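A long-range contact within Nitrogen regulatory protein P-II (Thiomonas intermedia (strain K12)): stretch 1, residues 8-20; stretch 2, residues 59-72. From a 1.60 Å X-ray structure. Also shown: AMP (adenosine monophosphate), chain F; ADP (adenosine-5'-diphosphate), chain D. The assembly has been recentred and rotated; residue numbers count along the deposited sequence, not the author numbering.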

# COMPACT_ATOMS: atom_id res chain seq x y z
N PRO A 8 -8.17 16.37 1.18
CA PRO A 8 -7.13 15.62 1.90
C PRO A 8 -7.69 14.67 2.94
O PRO A 8 -8.72 14.92 3.60
CB PRO A 8 -6.32 16.73 2.57
CG PRO A 8 -7.30 17.83 2.77
CD PRO A 8 -8.23 17.79 1.60
N LEU A 9 -6.99 13.55 3.11
CA LEU A 9 -7.36 12.58 4.14
C LEU A 9 -6.07 11.88 4.54
O LEU A 9 -5.04 12.11 3.91
CB LEU A 9 -8.34 11.53 3.58
CG LEU A 9 -9.49 11.06 4.47
CD1 LEU A 9 -10.60 12.09 4.67
CD2 LEU A 9 -10.09 9.78 3.93
N LYS A 10 -6.12 11.03 5.56
CA LYS A 10 -4.94 10.25 5.95
C LYS A 10 -5.23 8.80 5.63
O LYS A 10 -6.41 8.41 5.54
CB LYS A 10 -4.68 10.43 7.46
CG LYS A 10 -4.35 11.89 7.86
CD LYS A 10 -2.97 12.33 7.40
CE LYS A 10 -2.76 13.79 7.78
NZ LYS A 10 -1.39 14.26 7.51
N LYS A 11 -4.19 7.99 5.40
CA LYS A 11 -4.40 6.56 5.16
C LYS A 11 -3.41 5.82 6.02
O LYS A 11 -2.20 6.03 5.92
CB LYS A 11 -4.20 6.18 3.70
CG LYS A 11 -4.75 4.78 3.36
CD LYS A 11 -4.12 4.21 2.09
CE LYS A 11 -2.71 3.73 2.29
NZ LYS A 11 -2.19 3.13 1.01
N LEU A 12 -3.94 4.97 6.89
CA LEU A 12 -3.06 4.14 7.72
C LEU A 12 -2.83 2.81 7.06
O LEU A 12 -3.74 2.23 6.46
CB LEU A 12 -3.74 3.85 9.08
CG LEU A 12 -4.18 5.06 9.91
CD1 LEU A 12 -4.71 4.60 11.27
CD2 LEU A 12 -3.06 6.03 10.10
N GLU A 13 -1.61 2.29 7.21
CA GLU A 13 -1.30 0.90 6.87
C GLU A 13 -0.87 0.30 8.21
O GLU A 13 0.11 0.78 8.81
CB GLU A 13 -0.14 0.77 5.87
CG GLU A 13 -0.63 1.19 4.48
CD GLU A 13 0.42 1.12 3.38
OE1 GLU A 13 1.62 0.97 3.69
OE2 GLU A 13 0.02 1.27 2.20
N ILE A 14 -1.65 -0.65 8.74
CA ILE A 14 -1.40 -1.23 10.07
C ILE A 14 -1.00 -2.67 9.84
O ILE A 14 -1.83 -3.45 9.36
CB ILE A 14 -2.67 -1.15 10.91
CG1 ILE A 14 -3.16 0.31 11.03
CG2 ILE A 14 -2.43 -1.79 12.31
CD1 ILE A 14 -4.69 0.40 11.41
N ILE A 15 0.25 -3.02 10.14
CA ILE A 15 0.75 -4.37 9.85
C ILE A 15 0.91 -5.09 11.16
O ILE A 15 1.60 -4.60 12.04
CB ILE A 15 2.06 -4.34 9.04
CG1 ILE A 15 1.84 -3.58 7.69
CG2 ILE A 15 2.56 -5.79 8.83
CD1 ILE A 15 3.15 -3.16 6.92
N LEU A 16 0.22 -6.21 11.31
CA LEU A 16 0.23 -6.94 12.58
C LEU A 16 -0.12 -8.40 12.38
O LEU A 16 -0.57 -8.79 11.31
CB LEU A 16 -0.70 -6.26 13.63
CG LEU A 16 -2.22 -6.48 13.50
CD1 LEU A 16 -2.95 -5.82 14.68
CD2 LEU A 16 -2.79 -5.91 12.20
N GLU A 17 0.08 -9.22 13.42
CA GLU A 17 -0.26 -10.64 13.30
C GLU A 17 -1.76 -10.80 13.18
O GLU A 17 -2.53 -10.10 13.86
CB GLU A 17 0.25 -11.41 14.52
CG GLU A 17 1.77 -11.46 14.57
CD GLU A 17 2.27 -11.79 15.97
OE1 GLU A 17 2.14 -10.91 16.86
OE2 GLU A 17 2.71 -12.93 16.21
N GLY A 18 -2.17 -11.72 12.32
CA GLY A 18 -3.60 -11.94 12.07
C GLY A 18 -4.41 -12.28 13.31
O GLY A 18 -5.61 -12.03 13.35
N ALA A 19 -3.76 -12.90 14.33
CA ALA A 19 -4.48 -13.25 15.58
C ALA A 19 -5.01 -12.01 16.31
O ALA A 19 -5.93 -12.13 17.12
CB ALA A 19 -3.58 -14.04 16.51
N HIS A 20 -4.45 -10.83 16.02
CA HIS A 20 -4.87 -9.58 16.63
C HIS A 20 -5.80 -8.74 15.74
O HIS A 20 -6.03 -7.56 16.03
CB HIS A 20 -3.63 -8.79 17.05
CG HIS A 20 -2.81 -9.52 18.05
ND1 HIS A 20 -3.29 -9.80 19.32
CD2 HIS A 20 -1.57 -10.05 17.92
CE1 HIS A 20 -2.32 -10.47 19.93
NE2 HIS A 20 -1.26 -10.64 19.12
N GLU A 59 -4.44 -20.04 8.55
CA GLU A 59 -4.28 -18.87 7.68
C GLU A 59 -4.54 -17.57 8.45
O GLU A 59 -3.92 -16.55 8.15
CB GLU A 59 -5.26 -18.97 6.48
N ASP A 60 -5.43 -17.64 9.45
CA ASP A 60 -5.79 -16.49 10.28
C ASP A 60 -4.63 -15.97 11.13
O ASP A 60 -4.67 -14.82 11.57
CB ASP A 60 -7.02 -16.80 11.14
CG ASP A 60 -8.30 -16.98 10.34
OD1 ASP A 60 -8.37 -16.47 9.19
OD2 ASP A 60 -9.26 -17.57 10.89
N ASP A 61 -3.58 -16.80 11.35
CA ASP A 61 -2.42 -16.37 12.14
C ASP A 61 -1.39 -15.58 11.34
O ASP A 61 -0.52 -14.97 11.94
CB ASP A 61 -1.72 -17.56 12.78
CG ASP A 61 -2.48 -18.26 13.88
OD1 ASP A 61 -3.50 -17.70 14.36
OD2 ASP A 61 -2.09 -19.39 14.23
N ALA A 62 -1.42 -15.65 10.00
CA ALA A 62 -0.43 -14.95 9.20
C ALA A 62 -0.52 -13.43 9.37
O ALA A 62 -1.58 -12.91 9.77
CB ALA A 62 -0.59 -15.33 7.72
N LEU A 63 0.59 -12.72 9.10
CA LEU A 63 0.60 -11.25 9.14
C LEU A 63 -0.45 -10.72 8.20
O LEU A 63 -0.70 -11.31 7.14
CB LEU A 63 1.94 -10.62 8.70
CG LEU A 63 3.12 -10.66 9.64
CD1 LEU A 63 4.33 -10.07 8.92
CD2 LEU A 63 2.87 -9.87 10.92
N ILE A 64 -1.06 -9.61 8.58
CA ILE A 64 -2.02 -8.93 7.72
C ILE A 64 -1.68 -7.45 7.68
O ILE A 64 -0.96 -6.94 8.56
CB ILE A 64 -3.50 -9.12 8.20
CG1 ILE A 64 -3.71 -8.51 9.63
CG2 ILE A 64 -3.93 -10.57 8.14
CD1 ILE A 64 -5.15 -8.46 10.10
N MET A 65 -2.21 -6.74 6.68
CA MET A 65 -2.08 -5.30 6.62
C MET A 65 -3.47 -4.74 6.52
O MET A 65 -4.21 -5.09 5.58
CB MET A 65 -1.23 -4.83 5.42
CG MET A 65 -1.16 -3.32 5.35
SD MET A 65 0.02 -2.71 4.12
CE MET A 65 -0.74 -3.33 2.57
N ILE A 66 -3.83 -3.89 7.48
CA ILE A 66 -5.15 -3.26 7.45
C ILE A 66 -4.92 -1.86 6.88
O ILE A 66 -4.10 -1.10 7.42
CB ILE A 66 -5.75 -3.18 8.87
CG1 ILE A 66 -5.92 -4.59 9.44
CG2 ILE A 66 -7.10 -2.43 8.80
CD1 ILE A 66 -6.29 -4.61 10.98
N ILE A 67 -5.65 -1.53 5.80
CA ILE A 67 -5.53 -0.23 5.16
C ILE A 67 -6.77 0.53 5.58
O ILE A 67 -7.89 0.06 5.33
CB ILE A 67 -5.50 -0.38 3.61
CG1 ILE A 67 -4.29 -1.20 3.14
CG2 ILE A 67 -5.54 1.01 2.94
CD1 ILE A 67 -4.43 -1.63 1.64
N ALA A 68 -6.58 1.70 6.20
CA ALA A 68 -7.73 2.44 6.66
C ALA A 68 -7.61 3.91 6.33
O ALA A 68 -6.72 4.58 6.86
CB ALA A 68 -7.89 2.24 8.17
N ALA A 69 -8.49 4.41 5.42
CA ALA A 69 -8.54 5.84 5.11
C ALA A 69 -9.38 6.49 6.19
O ALA A 69 -10.53 6.08 6.44
CB ALA A 69 -9.19 6.07 3.74
N VAL A 70 -8.79 7.49 6.85
CA VAL A 70 -9.43 8.17 7.97
C VAL A 70 -9.24 9.68 7.89
O VAL A 70 -8.21 10.15 7.42
CB VAL A 70 -8.87 7.64 9.32
CG1 VAL A 70 -9.03 6.13 9.43
CG2 VAL A 70 -7.39 8.01 9.55
N PRO A 71 -10.19 10.45 8.45
CA PRO A 71 -9.98 11.90 8.55
C PRO A 71 -8.78 12.15 9.49
O PRO A 71 -8.55 11.35 10.41
CB PRO A 71 -11.27 12.41 9.22
CG PRO A 71 -12.25 11.29 9.11
CD PRO A 71 -11.46 10.04 9.09
N GLU A 72 -8.02 13.24 9.29
CA GLU A 72 -6.86 13.53 10.12
C GLU A 72 -7.18 13.54 11.63
O GLU A 72 -6.35 13.08 12.42
CB GLU A 72 -6.17 14.84 9.69
CG GLU A 72 -4.85 15.07 10.42
CD GLU A 72 -4.05 16.33 10.10
OE1 GLU A 72 -4.44 17.08 9.18
OE2 GLU A 72 -3.02 16.55 10.78
P AMP F . -18.05 0.81 0.24
O1P AMP F . -18.33 1.69 1.45
O2P AMP F . -19.15 -0.23 0.10
O3P AMP F . -17.78 1.56 -1.02
O5' AMP F . -16.75 -0.06 0.61
C5' AMP F . -16.27 -1.06 -0.32
C4' AMP F . -14.87 -1.46 0.09
O4' AMP F . -13.99 -0.34 -0.04
C3' AMP F . -14.73 -1.88 1.55
O3' AMP F . -15.18 -3.21 1.77
C2' AMP F . -13.22 -1.70 1.75
O2' AMP F . -12.54 -2.81 1.17
C1' AMP F . -12.96 -0.42 0.94
N9 AMP F . -13.04 0.79 1.76
C8 AMP F . -14.14 1.57 2.01
N7 AMP F . -13.93 2.55 2.85
C5 AMP F . -12.59 2.38 3.20
C6 AMP F . -11.75 3.09 4.08
N6 AMP F . -12.16 4.15 4.80
N1 AMP F . -10.46 2.68 4.17
C2 AMP F . -10.05 1.63 3.46
N3 AMP F . -10.77 0.85 2.63
C4 AMP F . -12.03 1.30 2.53
PB ADP D . 9.36 -8.78 15.68
O1B ADP D . 10.19 -7.98 16.52
O2B ADP D . 8.43 -9.61 16.53
O3B ADP D . 10.21 -9.72 14.85
PA ADP D . 8.46 -6.28 14.28
O1A ADP D . 7.50 -5.48 15.10
O2A ADP D . 9.85 -5.61 14.27
O3A ADP D . 8.50 -7.82 14.74
O5' ADP D . 7.93 -6.33 12.79
C5' ADP D . 6.72 -7.05 12.50
C4' ADP D . 6.37 -6.90 11.04
O4' ADP D . 6.19 -5.51 10.73
C3' ADP D . 7.48 -7.35 10.10
O3' ADP D . 7.50 -8.76 9.92
C2' ADP D . 7.09 -6.60 8.82
O2' ADP D . 6.00 -7.25 8.21
C1' ADP D . 6.60 -5.26 9.39
N9 ADP D . 7.65 -4.25 9.40
C8 ADP D . 8.55 -3.98 10.39
N7 ADP D . 9.46 -3.09 10.07
C5 ADP D . 9.13 -2.75 8.76
C6 ADP D . 9.69 -1.82 7.85
N6 ADP D . 10.80 -1.11 8.11
N1 ADP D . 9.07 -1.67 6.66
C2 ADP D . 7.99 -2.41 6.39
N3 ADP D . 7.40 -3.34 7.15
C4 ADP D . 8.01 -3.45 8.34
O HOH W 1 -8.35 14.65 6.74
O HOH W 2 -1.21 -14.30 14.47

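At the far end of this antiparallel ladder the strand gives way to a glycine in a spot too tight for a side chain: a CB on G18 would lie 2.0 Å from D60 O and 2.5 Å from A62 O. G18 CA instead makes a CA-H...O contact with D60 O at 3.1 Å, and G18 N reaches A62 O at 2.9 Å in a weak, bent hydrogen bond. Just beyond, water 2 joins the stretches, accepting from A19 N (2.9 Å) and donating to D61 O (2.7 Å).

Strands 8-17 and 63-70 run antiparallel at 161°. K10-V70, L12-A68, I14-I66 and L16-I64 each exchange two backbone hydrogen bonds, from I14 N to I66 O at 2.8 Å up to L16 N to I64 O at 3.1 Å. Side chains alternate between faces. On one, L16 CD2 packs against I64 CG1 (3.8 Å) and I66 CD1 (3.9 Å), hydrophobic contacts beside the I14-I66 pair. On the other, I15 CG1 meets M65 CG at 3.8 Å, while the aliphatic part of K11 places CD 3.6 Å from I67 CG2, its NZ salt-bridged to E13 OE2 (3.1 Å). The outward edge of A69 remains free to pair with AMP: A69 N donates to N1 (2.9 Å) and A69 O accepts from N6 (3.0 Å).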